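Local coordinates for protein putative oxidoreductase (Bacteroides fragilis NCTC 9343, PDB 3FHL) that probably acts as an NAD(P)-dependent oxidoreductase of the Gfo/Idh/MocA family, with no substrate assigned, at residues F57-I66 with Y81-K90; L146-R157 with V227-R238. All blocks are in the same frame, centred on the assembly; numbering follows the deposited sequence. Where two conformers were deposited one is given.

Contact 1 (F57-I66 with Y81-K90); sequences FKELTEDPEI and YAGMALEAGK
Within the NAD-binding Rossmann domain, the short helix 58-61 and the loop after it pack on the last turns of helix 78-87. F57 and Y81 form an offset stack. Their ring centroids are 4.3 Å apart and the planes are only 6° from parallel. CG of F57 sits anti to its backbone N (chi1 -179°), which lays the ring over Y81. Y81 CB also makes a CH-pi contact on the face of the F57 ring. M84 bends at its thioether end and brings CE to the edge of that ring, 3.9 Å from F57 CD2. The same methyl lies 3.8 Å from T61 OG1. T61 CG2 rests on the helix backbone, 3.7 Å from A85 CA. On the sheet side, F57, T61 and A85 all touch I69 of the central parallel strand 68-71, so both helical pieces share one strand of the Rossmann sheet. Helix 78-87 ends in a Schellman motif, with G89 at positive phi. K90 was deposited in two conformers, so its placement is tentative. In the conformer given it bends back, with CE 3.4 Å from T61 O and NZ donating to A88 O. A water donates to A88 O and, weakly, to T61 O.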
loop_
_atom_site.group_PDB
_atom_site.type_symbol
_atom_site.label_atom_id
_atom_site.label_comp_id
_atom_site.label_asym_id
_atom_site.label_seq_id
_atom_site.Cartn_x
_atom_site.Cartn_y
_atom_site.Cartn_z
ATOM N N PHE C 57 -39.716 -21.351 -5.256
ATOM C CA PHE C 57 -38.491 -22.064 -4.952
ATOM C C PHE C 57 -38.770 -23.527 -4.626
ATOM O O PHE C 57 -38.000 -24.409 -5.019
ATOM C CB PHE C 57 -37.753 -21.400 -3.783
ATOM C CG PHE C 57 -36.456 -22.073 -3.431
ATOM C CD1 PHE C 57 -35.368 -22.008 -4.297
ATOM C CD2 PHE C 57 -36.328 -22.791 -2.251
ATOM C CE1 PHE C 57 -34.174 -22.633 -3.977
ATOM C CE2 PHE C 57 -35.142 -23.422 -1.933
ATOM C CZ PHE C 57 -34.062 -23.345 -2.799
ATOM N N LYS C 58 -39.869 -23.770 -3.913
ATOM C CA LYS C 58 -40.328 -25.126 -3.571
ATOM C C LYS C 58 -40.479 -26.032 -4.810
ATOM O O LYS C 58 -40.211 -27.230 -4.745
ATOM C CB LYS C 58 -41.651 -25.050 -2.795
ATOM C CG LYS C 58 -42.003 -26.312 -2.014
ATOM C CD LYS C 58 -43.474 -26.324 -1.584
ATOM C CE LYS C 58 -43.652 -25.895 -0.129
ATOM N NZ LYS C 58 -43.231 -26.958 0.835
ATOM N N GLU C 59 -40.871 -25.447 -5.942
ATOM C CA GLU C 59 -40.965 -26.175 -7.208
ATOM C C GLU C 59 -39.609 -26.631 -7.759
ATOM O O GLU C 59 -39.551 -27.509 -8.630
ATOM C CB GLU C 59 -41.734 -25.358 -8.246
ATOM C CG GLU C 59 -43.225 -25.298 -7.964
ATOM C CD GLU C 59 -43.945 -24.303 -8.842
ATOM O OE1 GLU C 59 -44.315 -24.661 -9.984
ATOM O OE2 GLU C 59 -44.149 -23.162 -8.382
ATOM N N LEU C 60 -38.521 -26.049 -7.255
ATOM C CA LEU C 60 -37.191 -26.569 -7.554
ATOM C C LEU C 60 -36.861 -27.709 -6.633
ATOM O O LEU C 60 -36.391 -28.750 -7.086
ATOM C CB LEU C 60 -36.093 -25.500 -7.410
ATOM C CG LEU C 60 -36.093 -24.306 -8.351
ATOM C CD1 LEU C 60 -34.799 -23.485 -8.140
ATOM C CD2 LEU C 60 -36.229 -24.756 -9.776
ATOM N N THR C 61 -37.076 -27.506 -5.335
ATOM C CA THR C 61 -36.650 -28.493 -4.335
ATOM C C THR C 61 -37.473 -29.784 -4.410
ATOM O O THR C 61 -36.985 -30.861 -4.060
ATOM C CB THR C 61 -36.691 -27.943 -2.886
ATOM O OG1 THR C 61 -38.025 -27.537 -2.550
ATOM C CG2 THR C 61 -35.773 -26.752 -2.731
ATOM N N GLU C 62 -38.712 -29.666 -4.880
ATOM C CA GLU C 62 -39.593 -30.824 -4.987
ATOM C C GLU C 62 -39.508 -31.523 -6.336
ATOM O O GLU C 62 -40.162 -32.546 -6.542
ATOM C CB GLU C 62 -41.034 -30.428 -4.702
ATOM C CG GLU C 62 -41.336 -30.206 -3.232
ATOM C CD GLU C 62 -42.765 -29.720 -2.996
ATOM O OE1 GLU C 62 -43.469 -29.394 -3.983
ATOM O OE2 GLU C 62 -43.178 -29.659 -1.818
ATOM N N ASP C 63 -38.707 -30.978 -7.247
ATOM C CA ASP C 63 -38.544 -31.562 -8.565
ATOM C C ASP C 63 -37.595 -32.757 -8.495
ATOM O O ASP C 63 -36.405 -32.582 -8.242
ATOM C CB ASP C 63 -38.041 -30.497 -9.546
ATOM C CG ASP C 63 -38.013 -30.978 -10.987
ATOM O OD1 ASP C 63 -37.772 -32.174 -11.247
ATOM O OD2 ASP C 63 -38.222 -30.141 -11.884
ATOM N N PRO C 64 -38.113 -33.983 -8.755
ATOM C CA PRO C 64 -37.310 -35.204 -8.574
ATOM C C PRO C 64 -36.217 -35.394 -9.625
ATOM O O PRO C 64 -35.360 -36.261 -9.462
ATOM C CB PRO C 64 -38.353 -36.327 -8.703
ATOM C CG PRO C 64 -39.369 -35.762 -9.622
ATOM C CD PRO C 64 -39.472 -34.303 -9.236
ATOM N N GLU C 65 -36.254 -34.599 -10.688
ATOM C CA GLU C 65 -35.258 -34.692 -11.749
ATOM C C GLU C 65 -34.137 -33.640 -11.638
ATOM O O GLU C 65 -33.219 -33.643 -12.449
ATOM C CB GLU C 65 -35.933 -34.633 -13.123
ATOM C CG GLU C 65 -37.018 -35.709 -13.318
ATOM C CD GLU C 65 -37.632 -35.707 -14.707
ATOM O OE1 GLU C 65 -37.761 -36.803 -15.292
ATOM O OE2 GLU C 65 -37.986 -34.623 -15.219
ATOM N N ILE C 66 -34.201 -32.753 -10.647
ATOM C CA ILE C 66 -33.143 -31.729 -10.503
ATOM C C ILE C 66 -31.952 -32.258 -9.694
ATOM O O ILE C 66 -32.129 -32.824 -8.620
ATOM C CB ILE C 66 -33.693 -30.366 -9.981
ATOM C CG1 ILE C 66 -34.451 -29.648 -11.105
ATOM C CG2 ILE C 66 -32.551 -29.461 -9.468
ATOM C CD1 ILE C 66 -35.238 -28.382 -10.670
ATOM N N TYR C 81 -33.249 -21.356 2.260
ATOM C CA TYR C 81 -33.346 -21.888 0.904
ATOM C C TYR C 81 -32.320 -22.987 0.611
ATOM O O TYR C 81 -32.661 -24.012 -0.001
ATOM C CB TYR C 81 -33.272 -20.751 -0.121
ATOM C CG TYR C 81 -34.586 -20.021 -0.334
ATOM C CD1 TYR C 81 -35.588 -20.016 0.657
ATOM C CD2 TYR C 81 -34.831 -19.325 -1.520
ATOM C CE1 TYR C 81 -36.798 -19.342 0.463
ATOM C CE2 TYR C 81 -36.043 -18.639 -1.726
ATOM C CZ TYR C 81 -37.015 -18.654 -0.727
ATOM O OH TYR C 81 -38.212 -17.991 -0.921
ATOM N N ALA C 82 -31.081 -22.792 1.064
ATOM C CA ALA C 82 -30.037 -23.819 0.914
ATOM C C ALA C 82 -30.341 -25.047 1.760
ATOM O O ALA C 82 -30.040 -26.162 1.348
ATOM C CB ALA C 82 -28.651 -23.273 1.262
ATOM N N GLY C 83 -30.925 -24.830 2.939
ATOM C CA GLY C 83 -31.335 -25.920 3.829
ATOM C C GLY C 83 -32.457 -26.767 3.243
ATOM O O GLY C 83 -32.404 -27.992 3.311
ATOM N N MET C 84 -33.460 -26.101 2.667
ATOM C CA MET C 84 -34.584 -26.762 2.003
ATOM C C MET C 84 -34.102 -27.611 0.839
ATOM O O MET C 84 -34.551 -28.749 0.666
ATOM C CB MET C 84 -35.574 -25.734 1.468
ATOM C CG MET C 84 -36.656 -25.278 2.445
ATOM S SD MET C 84 -37.714 -24.056 1.626
ATOM C CE MET C 84 -38.368 -25.006 0.241
ATOM N N ALA C 85 -33.188 -27.049 0.048
ATOM C CA ALA C 85 -32.625 -27.746 -1.111
ATOM C C ALA C 85 -31.810 -28.974 -0.722
ATOM O O ALA C 85 -31.901 -30.014 -1.381
ATOM C CB ALA C 85 -31.801 -26.787 -1.971
ATOM N N LEU C 86 -31.039 -28.863 0.355
ATOM C CA LEU C 86 -30.233 -29.982 0.841
ATOM C C LEU C 86 -31.104 -31.084 1.452
ATOM O O LEU C 86 -30.851 -32.268 1.239
ATOM C CB LEU C 86 -29.201 -29.514 1.874
ATOM C CG LEU C 86 -27.992 -28.716 1.373
ATOM C CD1 LEU C 86 -27.230 -28.132 2.563
ATOM C CD2 LEU C 86 -27.076 -29.562 0.496
ATOM N N GLU C 87 -32.124 -30.685 2.212
ATOM C CA GLU C 87 -33.040 -31.641 2.842
ATOM C C GLU C 87 -33.775 -32.427 1.756
ATOM O O GLU C 87 -33.972 -33.634 1.884
ATOM C CB GLU C 87 -34.029 -30.927 3.773
ATOM C CG GLU C 87 -34.455 -31.758 4.976
ATOM C CD GLU C 87 -33.328 -31.947 5.987
ATOM O OE1 GLU C 87 -33.038 -30.997 6.753
ATOM O OE2 GLU C 87 -32.740 -33.052 6.016
ATOM N N ALA C 88 -34.113 -31.740 0.666
ATOM C CA ALA C 88 -34.740 -32.348 -0.514
ATOM C C ALA C 88 -33.799 -33.204 -1.364
ATOM O O ALA C 88 -34.218 -33.761 -2.381
ATOM C CB ALA C 88 -35.389 -31.270 -1.373
ATOM N N GLY C 89 -32.534 -33.292 -0.958
ATOM C CA GLY C 89 -31.546 -34.157 -1.595
ATOM C C GLY C 89 -30.828 -33.590 -2.808
ATOM O O GLY C 89 -30.275 -34.353 -3.606
ATOM N N LYS C 90 -30.821 -32.261 -2.958
ATOM C CA LYS C 90 -30.186 -31.644 -4.120
ATOM C C LYS C 90 -28.770 -31.148 -3.796
ATOM O O LYS C 90 -28.481 -30.781 -2.665
ATOM C CB LYS C 90 -31.067 -30.515 -4.676
ATOM C CG LYS C 90 -32.586 -30.836 -4.762
ATOM C CD LYS C 90 -32.887 -32.110 -5.564
ATOM C CE LYS C 90 -34.336 -32.575 -5.438
ATOM N NZ LYS C 90 -34.417 -34.087 -5.443
HETATM O O HOH W 1 -37.176 -34.013 -2.756
#

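Contact 2 (L146-R157 with V227-R238); sequences LVEYESTFARYR and VKITLKASYLMR
CG of Y156 and of R238 each stand anti to their backbone N (chi1 -179° and -162°), and R238 then runs extended across the Y156 ring. R238 CB makes a CH-pi contact over that face, and one guanidinium face of R238 lies against Y156 CE2, the two planes 21° apart. This pair lies just past two neighbouring parallel strands, 146-154 and 228-234, in the mixed sheet of the C-terminal alpha/beta domain. The ladder runs from K228 N to V147 O (2.9 Å) through to R155 N on S234 O. Beyond it M237 N bonds R155 O, and R157 N bonds Y235 O at 2.9 Å. On one face Y149, S151 and F153 turn toward helix 180-191, and L231 CD2 meets the edge of the Y149 ring at 4.0 Å from CE2. On the other face E148 and E150 each pair with K232 of the second subunit, and K232 pairs with E148 and E150 of that subunit. One water donates to E148 OE2 and also bonds T230 OG1. T152 OG1 lies against K232 CB, the two side chains side by side. A154 CB touches M237 SD at 3.6 Å. The poorly ordered R157 lays a guanidinium face on Y235 CE1, and R155 CD lies beside the same atom. R155 NH1 gives Y235 OH a weak hydrogen bond of 3.2 Å.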
loop_
_atom_site.group_PDB
_atom_site.type_symbol
_atom_site.label_atom_id
_atom_site.label_comp_id
_atom_site.label_asym_id
_atom_site.label_seq_id
_atom_site.Cartn_x
_atom_site.Cartn_y
_atom_site.Cartn_z
ATOM N N LEU C 146 8.971 -16.064 -4.356
ATOM C CA LEU C 146 8.099 -14.917 -4.057
ATOM C C LEU C 146 8.334 -14.417 -2.638
ATOM O O LEU C 146 8.435 -15.218 -1.688
ATOM C CB LEU C 146 6.620 -15.271 -4.232
ATOM C CG LEU C 146 5.600 -14.119 -4.122
ATOM C CD1 LEU C 146 5.597 -13.288 -5.377
ATOM C CD2 LEU C 146 4.217 -14.666 -3.832
ATOM N N VAL C 147 8.433 -13.092 -2.496
ATOM C CA VAL C 147 8.605 -12.480 -1.173
ATOM C C VAL C 147 7.476 -11.533 -0.778
ATOM O O VAL C 147 7.262 -11.292 0.413
ATOM C CB VAL C 147 9.993 -11.787 -1.014
ATOM C CG1 VAL C 147 11.126 -12.755 -1.328
ATOM C CG2 VAL C 147 10.109 -10.533 -1.896
ATOM N N GLU C 148 6.739 -11.006 -1.758
ATOM C CA GLU C 148 5.690 -10.041 -1.455
ATOM C C GLU C 148 4.527 -10.121 -2.433
ATOM O O GLU C 148 4.736 -10.283 -3.626
ATOM C CB GLU C 148 6.258 -8.604 -1.425
ATOM C CG GLU C 148 5.201 -7.536 -1.110
ATOM C CD GLU C 148 5.775 -6.182 -0.703
ATOM O OE1 GLU C 148 6.844 -5.795 -1.234
ATOM O OE2 GLU C 148 5.130 -5.507 0.139
ATOM N N TYR C 149 3.315 -9.986 -1.900
ATOM C CA TYR C 149 2.084 -10.078 -2.670
ATOM C C TYR C 149 1.204 -8.927 -2.234
ATOM O O TYR C 149 0.829 -8.826 -1.057
ATOM C CB TYR C 149 1.394 -11.409 -2.325
ATOM C CG TYR C 149 0.006 -11.642 -2.890
ATOM C CD1 TYR C 149 -0.160 -12.198 -4.167
ATOM C CD2 TYR C 149 -1.133 -11.358 -2.134
ATOM C CE1 TYR C 149 -1.421 -12.460 -4.667
ATOM C CE2 TYR C 149 -2.406 -11.604 -2.624
ATOM C CZ TYR C 149 -2.543 -12.166 -3.892
ATOM O OH TYR C 149 -3.794 -12.407 -4.384
ATOM N N GLU C 150 0.875 -8.068 -3.188
ATOM C CA GLU C 150 -0.025 -6.945 -2.954
ATOM C C GLU C 150 -1.195 -7.049 -3.889
ATOM O O GLU C 150 -1.019 -7.237 -5.097
ATOM C CB GLU C 150 0.688 -5.621 -3.207
ATOM C CG GLU C 150 1.862 -5.384 -2.253
ATOM C CD GLU C 150 2.836 -4.348 -2.766
ATOM O OE1 GLU C 150 2.410 -3.242 -3.169
ATOM O OE2 GLU C 150 4.040 -4.646 -2.762
ATOM N N SER C 151 -2.391 -6.904 -3.344
ATOM C CA SER C 151 -3.596 -7.034 -4.145
ATOM C C SER C 151 -4.542 -5.906 -3.738
ATOM O O SER C 151 -4.888 -5.771 -2.571
ATOM C CB SER C 151 -4.210 -8.438 -3.920
ATOM O OG SER C 151 -5.530 -8.547 -4.428
ATOM N N THR C 152 -4.954 -5.092 -4.705
ATOM C CA THR C 152 -5.714 -3.886 -4.427
ATOM C C THR C 152 -6.850 -3.668 -5.411
ATOM O O THR C 152 -6.642 -3.812 -6.611
ATOM C CB THR C 152 -4.794 -2.622 -4.538
ATOM O OG1 THR C 152 -3.679 -2.763 -3.660
ATOM C CG2 THR C 152 -5.552 -1.296 -4.236
ATOM N N PHE C 153 -8.037 -3.316 -4.909
ATOM C CA PHE C 153 -9.089 -2.751 -5.759
ATOM C C PHE C 153 -9.172 -1.229 -5.632
ATOM O O PHE C 153 -9.730 -0.688 -4.670
ATOM C CB PHE C 153 -10.465 -3.353 -5.451
ATOM C CG PHE C 153 -10.749 -4.653 -6.148
ATOM C CD1 PHE C 153 -10.535 -4.795 -7.521
ATOM C CD2 PHE C 153 -11.273 -5.733 -5.435
ATOM C CE1 PHE C 153 -10.817 -5.999 -8.164
ATOM C CE2 PHE C 153 -11.556 -6.944 -6.074
ATOM C CZ PHE C 153 -11.326 -7.076 -7.434
ATOM N N ALA C 154 -8.630 -0.545 -6.633
ATOM C CA ALA C 154 -8.609 0.900 -6.678
ATOM C C ALA C 154 -9.858 1.424 -7.370
ATOM O O ALA C 154 -10.170 1.040 -8.503
ATOM C CB ALA C 154 -7.373 1.350 -7.407
ATOM N N ARG C 155 -10.587 2.290 -6.687
ATOM C CA ARG C 155 -11.771 2.899 -7.283
ATOM C C ARG C 155 -11.761 4.397 -7.010
ATOM O O ARG C 155 -11.026 4.868 -6.154
ATOM C CB ARG C 155 -13.047 2.262 -6.709
ATOM C CG ARG C 155 -13.216 0.778 -7.050
ATOM C CD ARG C 155 -14.654 0.311 -6.866
ATOM N NE ARG C 155 -14.874 -1.022 -7.430
ATOM C CZ ARG C 155 -15.958 -1.768 -7.222
ATOM N NH1 ARG C 155 -16.944 -1.328 -6.446
ATOM N NH2 ARG C 155 -16.046 -2.967 -7.788
ATOM N N TYR C 156 -12.575 5.142 -7.745
ATOM C CA TYR C 156 -12.718 6.557 -7.494
ATOM C C TYR C 156 -14.171 6.975 -7.658
ATOM O O TYR C 156 -14.655 7.120 -8.778
ATOM C CB TYR C 156 -11.783 7.410 -8.385
ATOM C CG TYR C 156 -11.915 8.892 -8.088
ATOM C CD1 TYR C 156 -11.403 9.434 -6.906
ATOM C CD2 TYR C 156 -12.601 9.743 -8.958
ATOM C CE1 TYR C 156 -11.551 10.782 -6.614
ATOM C CE2 TYR C 156 -12.770 11.085 -8.670
ATOM C CZ TYR C 156 -12.238 11.601 -7.493
ATOM O OH TYR C 156 -12.392 12.931 -7.192
ATOM N N ARG C 157 -14.802 7.212 -6.534
ATOM C CA ARG C 157 -16.140 7.698 -6.476
ATOM C C ARG C 157 -16.292 8.642 -5.290
ATOM O O ARG C 157 -16.494 8.215 -4.187
ATOM C CB ARG C 157 -17.096 6.522 -6.362
ATOM C CG ARG C 157 -18.545 6.897 -6.280
ATOM C CD ARG C 157 -19.424 5.831 -6.887
ATOM N NE ARG C 157 -19.878 4.877 -5.899
ATOM C CZ ARG C 157 -19.962 3.573 -6.093
ATOM N NH1 ARG C 157 -19.620 3.047 -7.249
ATOM N NH2 ARG C 157 -20.385 2.793 -5.115
ATOM N N VAL C 227 6.152 -14.696 3.219
ATOM C CA VAL C 227 5.654 -13.791 2.172
ATOM C C VAL C 227 4.849 -12.675 2.826
ATOM O O VAL C 227 3.965 -12.936 3.653
ATOM C CB VAL C 227 4.790 -14.523 1.077
ATOM C CG1 VAL C 227 4.244 -13.522 0.034
ATOM C CG2 VAL C 227 5.613 -15.567 0.342
ATOM N N LYS C 228 5.155 -11.435 2.438
ATOM C CA LYS C 228 4.478 -10.261 2.945
ATOM C C LYS C 228 3.213 -9.999 2.133
ATOM O O LYS C 228 3.289 -9.857 0.913
ATOM C CB LYS C 228 5.441 -9.066 2.899
ATOM C CG LYS C 228 6.755 -9.314 3.645
ATOM C CD LYS C 228 6.523 -9.421 5.159
ATOM C CE LYS C 228 7.846 -9.460 5.918
ATOM N NZ LYS C 228 7.648 -9.897 7.322
ATOM N N ILE C 229 2.069 -9.943 2.819
ATOM C CA ILE C 229 0.759 -9.796 2.173
ATOM C C ILE C 229 0.094 -8.462 2.487
ATOM O O ILE C 229 -0.084 -8.109 3.647
ATOM C CB ILE C 229 -0.222 -10.937 2.588
ATOM C CG1 ILE C 229 0.246 -12.290 2.052
ATOM C CG2 ILE C 229 -1.654 -10.644 2.114
ATOM C CD1 ILE C 229 -0.760 -13.397 2.246
ATOM N N THR C 230 -0.279 -7.720 1.446
ATOM C CA THR C 230 -1.090 -6.513 1.633
ATOM C C THR C 230 -2.334 -6.594 0.768
ATOM O O THR C 230 -2.235 -6.761 -0.452
ATOM C CB THR C 230 -0.334 -5.218 1.241
ATOM O OG1 THR C 230 0.940 -5.189 1.873
ATOM C CG2 THR C 230 -1.102 -3.995 1.678
ATOM N N LEU C 231 -3.500 -6.452 1.392
ATOM C CA LEU C 231 -4.771 -6.362 0.664
ATOM C C LEU C 231 -5.398 -4.990 0.899
ATOM O O LEU C 231 -5.485 -4.519 2.036
ATOM C CB LEU C 231 -5.728 -7.487 1.100
ATOM C CG LEU C 231 -5.103 -8.888 1.229
ATOM C CD1 LEU C 231 -6.081 -9.853 1.877
ATOM C CD2 LEU C 231 -4.680 -9.419 -0.151
ATOM N N LYS C 232 -5.833 -4.341 -0.173
ATOM C CA LYS C 232 -6.299 -2.964 -0.078
ATOM C C LYS C 232 -7.465 -2.691 -0.989
ATOM O O LYS C 232 -7.553 -3.266 -2.068
ATOM C CB LYS C 232 -5.196 -2.007 -0.530
ATOM C CG LYS C 232 -4.299 -1.469 0.522
ATOM C CD LYS C 232 -3.341 -0.423 -0.077
ATOM C CE LYS C 232 -3.865 0.993 0.068
ATOM N NZ LYS C 232 -2.756 1.976 -0.225
ATOM N N ALA C 233 -8.327 -1.771 -0.570
ATOM C CA ALA C 233 -9.301 -1.170 -1.485
ATOM C C ALA C 233 -9.683 0.209 -1.003
ATOM O O ALA C 233 -9.629 0.481 0.191
ATOM C CB ALA C 233 -10.551 -2.032 -1.632
ATOM N N SER C 234 -10.097 1.068 -1.935
ATOM C CA SER C 234 -10.458 2.433 -1.595
ATOM C C SER C 234 -11.344 3.001 -2.683
ATOM O O SER C 234 -11.181 2.665 -3.855
ATOM C CB SER C 234 -9.199 3.308 -1.452
ATOM O OG SER C 234 -9.538 4.656 -1.131
ATOM N N TYR C 235 -12.270 3.863 -2.277
ATOM C CA TYR C 235 -13.088 4.630 -3.212
ATOM C C TYR C 235 -12.486 5.997 -3.543
ATOM O O TYR C 235 -13.089 6.782 -4.269
ATOM C CB TYR C 235 -14.505 4.796 -2.670
ATOM C CG TYR C 235 -15.451 3.696 -3.092
ATOM C CD1 TYR C 235 -15.779 3.509 -4.435
ATOM C CD2 TYR C 235 -16.026 2.851 -2.151
ATOM C CE1 TYR C 235 -16.656 2.511 -4.825
ATOM C CE2 TYR C 235 -16.914 1.852 -2.532
ATOM C CZ TYR C 235 -17.215 1.681 -3.869
ATOM O OH TYR C 235 -18.082 0.678 -4.243
ATOM N N LEU C 236 -11.294 6.277 -3.025
ATOM C CA LEU C 236 -10.610 7.526 -3.363
ATOM C C LEU C 236 -9.189 7.291 -3.845
ATOM O O LEU C 236 -8.218 7.559 -3.125
ATOM C CB LEU C 236 -10.642 8.488 -2.171
ATOM C CG LEU C 236 -11.983 9.165 -1.864
ATOM C CD1 LEU C 236 -11.797 10.055 -0.627
ATOM C CD2 LEU C 236 -12.508 9.972 -3.071
ATOM N N MET C 237 -9.080 6.723 -5.042
ATOM C CA MET C 237 -7.801 6.505 -5.710
ATOM C C MET C 237 -7.987 6.914 -7.163
ATOM O O MET C 237 -8.124 6.055 -8.050
ATOM C CB MET C 237 -7.322 5.039 -5.638
ATOM C CG MET C 237 -6.953 4.505 -4.272
ATOM S SD MET C 237 -6.251 2.831 -4.294
ATOM C CE MET C 237 -5.703 2.699 -2.602
ATOM N N ARG C 238 -8.009 8.226 -7.405
ATOM C CA ARG C 238 -8.223 8.757 -8.758
ATOM C C ARG C 238 -7.230 8.204 -9.754
ATOM O O ARG C 238 -7.591 7.874 -10.884
ATOM C CB ARG C 238 -8.253 10.294 -8.802
ATOM C CG ARG C 238 -8.898 10.782 -10.099
ATOM C CD ARG C 238 -9.376 12.197 -10.049
ATOM N NE ARG C 238 -10.363 12.421 -11.099
ATOM C CZ ARG C 238 -11.193 13.460 -11.157
ATOM N NH1 ARG C 238 -11.169 14.400 -10.227
ATOM N NH2 ARG C 238 -12.064 13.552 -12.154
HETATM O O HOH W 2 2.936 -6.791 1.159
HETATM O O HOH W 3 -2.216 -3.990 -1.375
#

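Overall arrangement
Contact 1 belongs to the N-terminal Rossmann domain and contact 2 to the C-terminal alpha/beta domain. Their centres are 40 Å apart, with the middle of the chain between them, and their nearest atoms are about 25 Å apart. In sequence the whole of contact 1 precedes contact 2. The first joins two helical pieces against the parallel sheet without a direct hydrogen bond between them. The second joins two strands within a sheet by a backbone ladder. No other chain of the assembly touches contact 1, whereas contact 2 meets the second subunit. In this family the dinucleotide normally binds to the Rossmann domain, and the sheet domain commonly helps form the dimer.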